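Local coordinates for protein glutathione S-transferase 5 (Caenorhabditis elegans, PDB 1ZL9) that conjugates reduced glutathione to a wide range of exogenous and endogenous hydrophobic electrophiles, as a sigma-class transferase, at residues Y8-G13 with D31-Q36. Sequence-based numbering, arbitrary orientation.
With GSH (glutathione), chain C.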
ATOM      1  N   TYR A   8      13.862   7.752  10.716  1.00 15.22           N
ATOM      2  CA  TYR A   8      12.846   8.637  10.181  1.00 17.13           C
ATOM      3  C   TYR A   8      13.184  10.063  10.613  1.00 18.08           C
ATOM      4  O   TYR A   8      14.168  10.255  11.277  1.00 18.30           O
ATOM      5  CB  TYR A   8      11.445   8.183  10.662  1.00 16.24           C
ATOM      6  CG  TYR A   8      10.272   8.882  10.023  1.00 16.95           C
ATOM      7  CD1 TYR A   8      10.061   8.820   8.675  1.00 15.46           C
ATOM      8  CD2 TYR A   8       9.363   9.687  10.786  1.00 15.96           C
ATOM      9  CE1 TYR A   8       8.988   9.467   8.088  1.00 15.72           C
ATOM     10  CE2 TYR A   8       8.324  10.343  10.192  1.00 16.74           C
ATOM     11  CZ  TYR A   8       8.119  10.234   8.854  1.00 17.90           C
ATOM     12  OH  TYR A   8       7.042  10.898   8.253  1.00 20.00           O
ATOM     13  N   PHE A   9      12.423  11.040  10.147  1.00 19.04           N
ATOM     14  CA  PHE A   9      12.525  12.429  10.610  1.00 20.58           C
ATOM     15  C   PHE A   9      12.083  12.602  12.074  1.00 20.12           C
ATOM     16  O   PHE A   9      11.509  11.676  12.696  1.00 20.02           O
ATOM     17  CB  PHE A   9      11.752  13.336   9.674  1.00 22.16           C
ATOM     18  CG  PHE A   9      12.288  13.293   8.288  1.00 20.39           C
ATOM     19  CD1 PHE A   9      13.557  13.797   8.024  1.00 26.15           C
ATOM     20  CD2 PHE A   9      11.577  12.663   7.264  1.00 20.81           C
ATOM     21  CE1 PHE A   9      14.106  13.711   6.716  1.00 25.53           C
ATOM     22  CE2 PHE A   9      12.115  12.573   5.990  1.00 21.61           C
ATOM     23  CZ  PHE A   9      13.351  13.090   5.703  1.00 24.43           C
ATOM     24  N   ASN A  10      12.467  13.731  12.646  1.00 18.67           N
ATOM     25  CA  ASN A  10      12.048  14.095  13.978  1.00 20.37           C
ATOM     26  C   ASN A  10      10.594  14.556  13.986  1.00 18.40           C
ATOM     27  O   ASN A  10      10.304  15.741  14.062  1.00 17.04           O
ATOM     28  CB  ASN A  10      12.920  15.195  14.594  1.00 21.19           C
ATOM     29  CG  ASN A  10      12.586  15.390  16.049  1.00 24.74           C
ATOM     30  OD1 ASN A  10      12.042  14.466  16.725  1.00 19.14           O
ATOM     31  ND2 ASN A  10      12.854  16.592  16.557  1.00 23.80           N
ATOM     32  N   GLY A  11       9.700  13.585  13.945  1.00 17.35           N
ATOM     33  CA  GLY A  11       8.273  13.851  13.923  1.00 16.12           C
ATOM     34  C   GLY A  11       7.567  12.511  13.966  1.00 16.64           C
ATOM     35  O   GLY A  11       8.219  11.433  13.865  1.00 14.36           O
ATOM     36  N   ARG A  12       6.261  12.573  14.140  1.00 15.38           N
ATOM     37  CA  ARG A  12       5.415  11.383  14.199  1.00 15.88           C
ATOM     38  C   ARG A  12       5.328  10.773  12.810  1.00 16.14           C
ATOM     39  O   ARG A  12       6.014   9.776  12.498  1.00 15.44           O
ATOM     40  CB  ARG A  12       4.036  11.749  14.801  1.00 16.04           C
ATOM     41  CG  ARG A  12       4.162  12.009  16.313  1.00 17.06           C
ATOM     42  CD  ARG A  12       2.858  12.288  17.004  1.00 18.21           C
ATOM     43  NE  ARG A  12       2.125  13.276  16.275  1.00 16.23           N
ATOM     44  CZ  ARG A  12       2.405  14.561  16.257  1.00 17.67           C
ATOM     45  NH1 ARG A  12       3.317  15.059  17.038  1.00 16.15           N
ATOM     46  NH2 ARG A  12       1.735  15.360  15.465  1.00 20.88           N
ATOM     47  N   GLY A  13       4.558  11.450  11.952  1.00 15.73           N
ATOM     48  CA  GLY A  13       4.461  11.157  10.543  1.00 16.75           C
ATOM     49  C   GLY A  13       4.241   9.672  10.277  1.00 15.74           C
ATOM     50  O   GLY A  13       3.556   8.983  11.006  1.00 17.44           O
ATOM     51  N   ASP A  31      15.672   4.554  17.983  1.00 15.16           N
ATOM     52  CA  ASP A  31      14.802   5.567  17.360  1.00 15.97           C
ATOM     53  C   ASP A  31      15.688   6.641  16.766  1.00 18.00           C
ATOM     54  O   ASP A  31      16.037   7.569  17.438  1.00 17.75           O
ATOM     55  CB  ASP A  31      13.875   6.176  18.384  1.00 16.76           C
ATOM     56  CG  ASP A  31      12.753   7.026  17.750  1.00 14.96           C
ATOM     57  OD1 ASP A  31      12.452   6.876  16.502  1.00 15.75           O
ATOM     58  OD2 ASP A  31      12.126   7.828  18.504  1.00 16.45           O
ATOM     59  N   ASN A  32      16.105   6.439  15.518  1.00 17.56           N
ATOM     60  CA  ASN A  32      17.037   7.309  14.833  1.00 18.52           C
ATOM     61  C   ASN A  32      16.325   8.374  14.069  1.00 18.76           C
ATOM     62  O   ASN A  32      15.769   8.130  12.990  1.00 19.41           O
ATOM     63  CB  ASN A  32      17.951   6.476  13.903  1.00 18.27           C
ATOM     64  CG  ASN A  32      19.001   7.317  13.188  1.00 21.73           C
ATOM     65  OD1 ASN A  32      19.576   8.203  13.791  1.00 22.13           O
ATOM     66  ND2 ASN A  32      19.285   6.996  11.911  1.00 17.78           N
ATOM     67  N   ARG A  33      16.390   9.577  14.594  1.00 18.74           N
ATOM     68  CA  ARG A  33      15.661  10.691  14.051  1.00 20.80           C
ATOM     69  C   ARG A  33      16.608  11.609  13.282  1.00 24.13           C
ATOM     70  O   ARG A  33      17.619  12.110  13.803  1.00 22.10           O
ATOM     71  CB  ARG A  33      14.958  11.462  15.136  1.00 20.72           C
ATOM     72  CG  ARG A  33      13.881  10.702  15.862  1.00 20.69           C
ATOM     73  CD  ARG A  33      13.284  11.389  17.064  1.00 19.53           C
ATOM     74  NE  ARG A  33      12.263  10.512  17.637  1.00 18.55           N
ATOM     75  CZ  ARG A  33      10.947  10.759  17.590  1.00 14.46           C
ATOM     76  NH1 ARG A  33      10.485  11.901  17.083  1.00 16.16           N
ATOM     77  NH2 ARG A  33      10.087   9.864  18.027  1.00 16.75           N
ATOM     78  N   VAL A  34      16.266  11.865  12.034  1.00 27.67           N
ATOM     79  CA  VAL A  34      17.202  12.580  11.211  1.00 30.78           C
ATOM     80  C   VAL A  34      16.797  14.004  11.057  1.00 32.63           C
ATOM     81  O   VAL A  34      15.611  14.367  10.963  1.00 32.63           O
ATOM     82  CB  VAL A  34      17.474  11.964   9.844  1.00 30.74           C
ATOM     83  CG1 VAL A  34      17.499  10.567   9.920  1.00 30.62           C
ATOM     84  CG2 VAL A  34      16.500  12.452   8.873  1.00 33.96           C
ATOM     85  N   THR A  35      17.886  14.789  11.111  1.00 36.26           N
ATOM     86  CA  THR A  35      17.897  16.222  11.087  1.00 37.28           C
ATOM     87  C   THR A  35      17.951  16.556   9.621  1.00 38.01           C
ATOM     88  O   THR A  35      18.614  15.819   8.844  1.00 37.00           O
ATOM     89  CB  THR A  35      19.227  16.850  11.770  1.00 37.97           C
ATOM     90  OG1 THR A  35      20.464  16.436  11.129  1.00 36.28           O
ATOM     91  CG2 THR A  35      19.420  16.414  13.222  1.00 39.68           C
ATOM     92  N   GLN A  36      17.290  17.651   9.260  1.00 37.83           N
ATOM     93  CA  GLN A  36      17.592  18.391   8.012  1.00 39.16           C
ATOM     94  C   GLN A  36      19.098  18.370   7.612  1.00 38.12           C
ATOM     95  O   GLN A  36      19.401  18.057   6.481  1.00 37.96           O
ATOM     96  CB  GLN A  36      16.976  19.822   8.056  1.00 39.13           C
ATOM     97  CG  GLN A  36      17.835  20.816   8.832  1.00 42.87           C
ATOM     98  CD  GLN A  36      17.319  22.257   8.815  1.00 48.18           C
ATOM     99  OE1 GLN A  36      17.678  23.052   9.703  1.00 47.31           O
ATOM    100  NE2 GLN A  36      16.469  22.595   7.825  1.00 49.27           N
TER
HETATM  101  N1  GSH C 501       5.265   5.369   0.234  1.00 17.99           N
HETATM  102  CA1 GSH C 501       6.060   6.016   1.222  1.00 19.94           C
HETATM  103  C1  GSH C 501       5.997   5.360   2.541  1.00 18.84           C
HETATM  104  O11 GSH C 501       7.074   5.136   3.304  1.00 16.45           O
HETATM  105  O12 GSH C 501       4.821   5.103   3.005  1.00 19.06           O
HETATM  106  CB1 GSH C 501       6.518   7.436   1.105  1.00 19.19           C
HETATM  107  CG1 GSH C 501       7.855   7.780   1.782  1.00 19.57           C
HETATM  108  CD1 GSH C 501       8.058   9.282   1.763  1.00 21.28           C
HETATM  109  OE1 GSH C 501       7.243  10.011   0.957  1.00 19.97           O
HETATM  110  N2  GSH C 501       9.036   9.851   2.470  1.00 17.25           N
HETATM  111  CA2 GSH C 501       9.156  11.274   2.599  1.00 20.63           C
HETATM  112  C2  GSH C 501      10.593  11.613   2.337  1.00 18.83           C
HETATM  113  O2  GSH C 501      11.506  10.732   2.853  1.00 18.04           O
HETATM  114  CB2 GSH C 501       8.722  11.539   4.036  1.00 26.52           C
HETATM  115  SG2 GSH C 501       8.891  13.298   4.394  1.00 39.63           S
HETATM  116  N3  GSH C 501      10.962  12.711   1.720  1.00 25.03           N
HETATM  117  CA3 GSH C 501      12.341  13.191   1.611  1.00 25.10           C
HETATM  118  C3  GSH C 501      12.896  12.920   0.235  1.00 29.59           C
HETATM  119  O31 GSH C 501      12.081  12.275  -0.704  1.00 29.24           O
HETATM  120  O32 GSH C 501      14.127  13.221  -0.114  1.00 32.24           O
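Tyr8 and Arg33 form a parallel bridge between two neighbouring strands. Two backbone hydrogen bonds flank it: Tyr8 N donates to Asn32 O (3.0 Å) and Val34 N to Tyr8 O (2.8 Å). Tyr8 O also receives a CA-H...O contact from Arg33 CA.

The polar side-chain contact lies beyond the bridge. Arg33 NH1 donates to Asn10 OD1 over 3.0 Å, in the plane of the amide carbonyl. Amide and guanidinium stand nearly perpendicular, 82° apart. Asn10 CG is anti to its backbone N (chi1 -171°), which carries the amide toward the arginine. The Arg33 chain, extended from CG to NE, crosses the Asn10 side chain at a slant, with Arg33 CD 3.3 Å from Asn10 OD1. On its other edge the guanidinium holds Asp31 side-on. Arg33 NE (2.8 Å) and Arg33 NH2 both donate to Asp31 OD2, forming a salt bridge within the strand. Asp31 OD1 pairs with Arg19 of helix 16-25, so the carboxylate links two arginines and probably helps to fix the guanidinium.

The apolar contact is small and close. Val34 CG2 meets the Phe9 ring obliquely, 3.3 Å from Phe9 CD1. Farther round the ring, Phe9 CE2 lies 3.7 Å from the glutathione sulfur SG2. Phe9 thus bridges Val34 and the ligand, and Trp39, whose NE1 is hydrogen-bonded to glutathione, packs edge-to-face with it. The Tyr8 hydroxyl bonds to Ala14 N. Tyr8 probably binds glutathione, as in related transferases.

Strands 4-9 and 30-34 are the parallel pair of the beta-alpha-beta unit in which helix 16-25 connects them, part of the thioredoxin-like N-terminal domain. Strand 30-34 lies at one edge of the sheet, and strand 55-58 runs antiparallel on the far side of 4-9. Trp198 of helix 193-201 packs against Asp31 and Arg33.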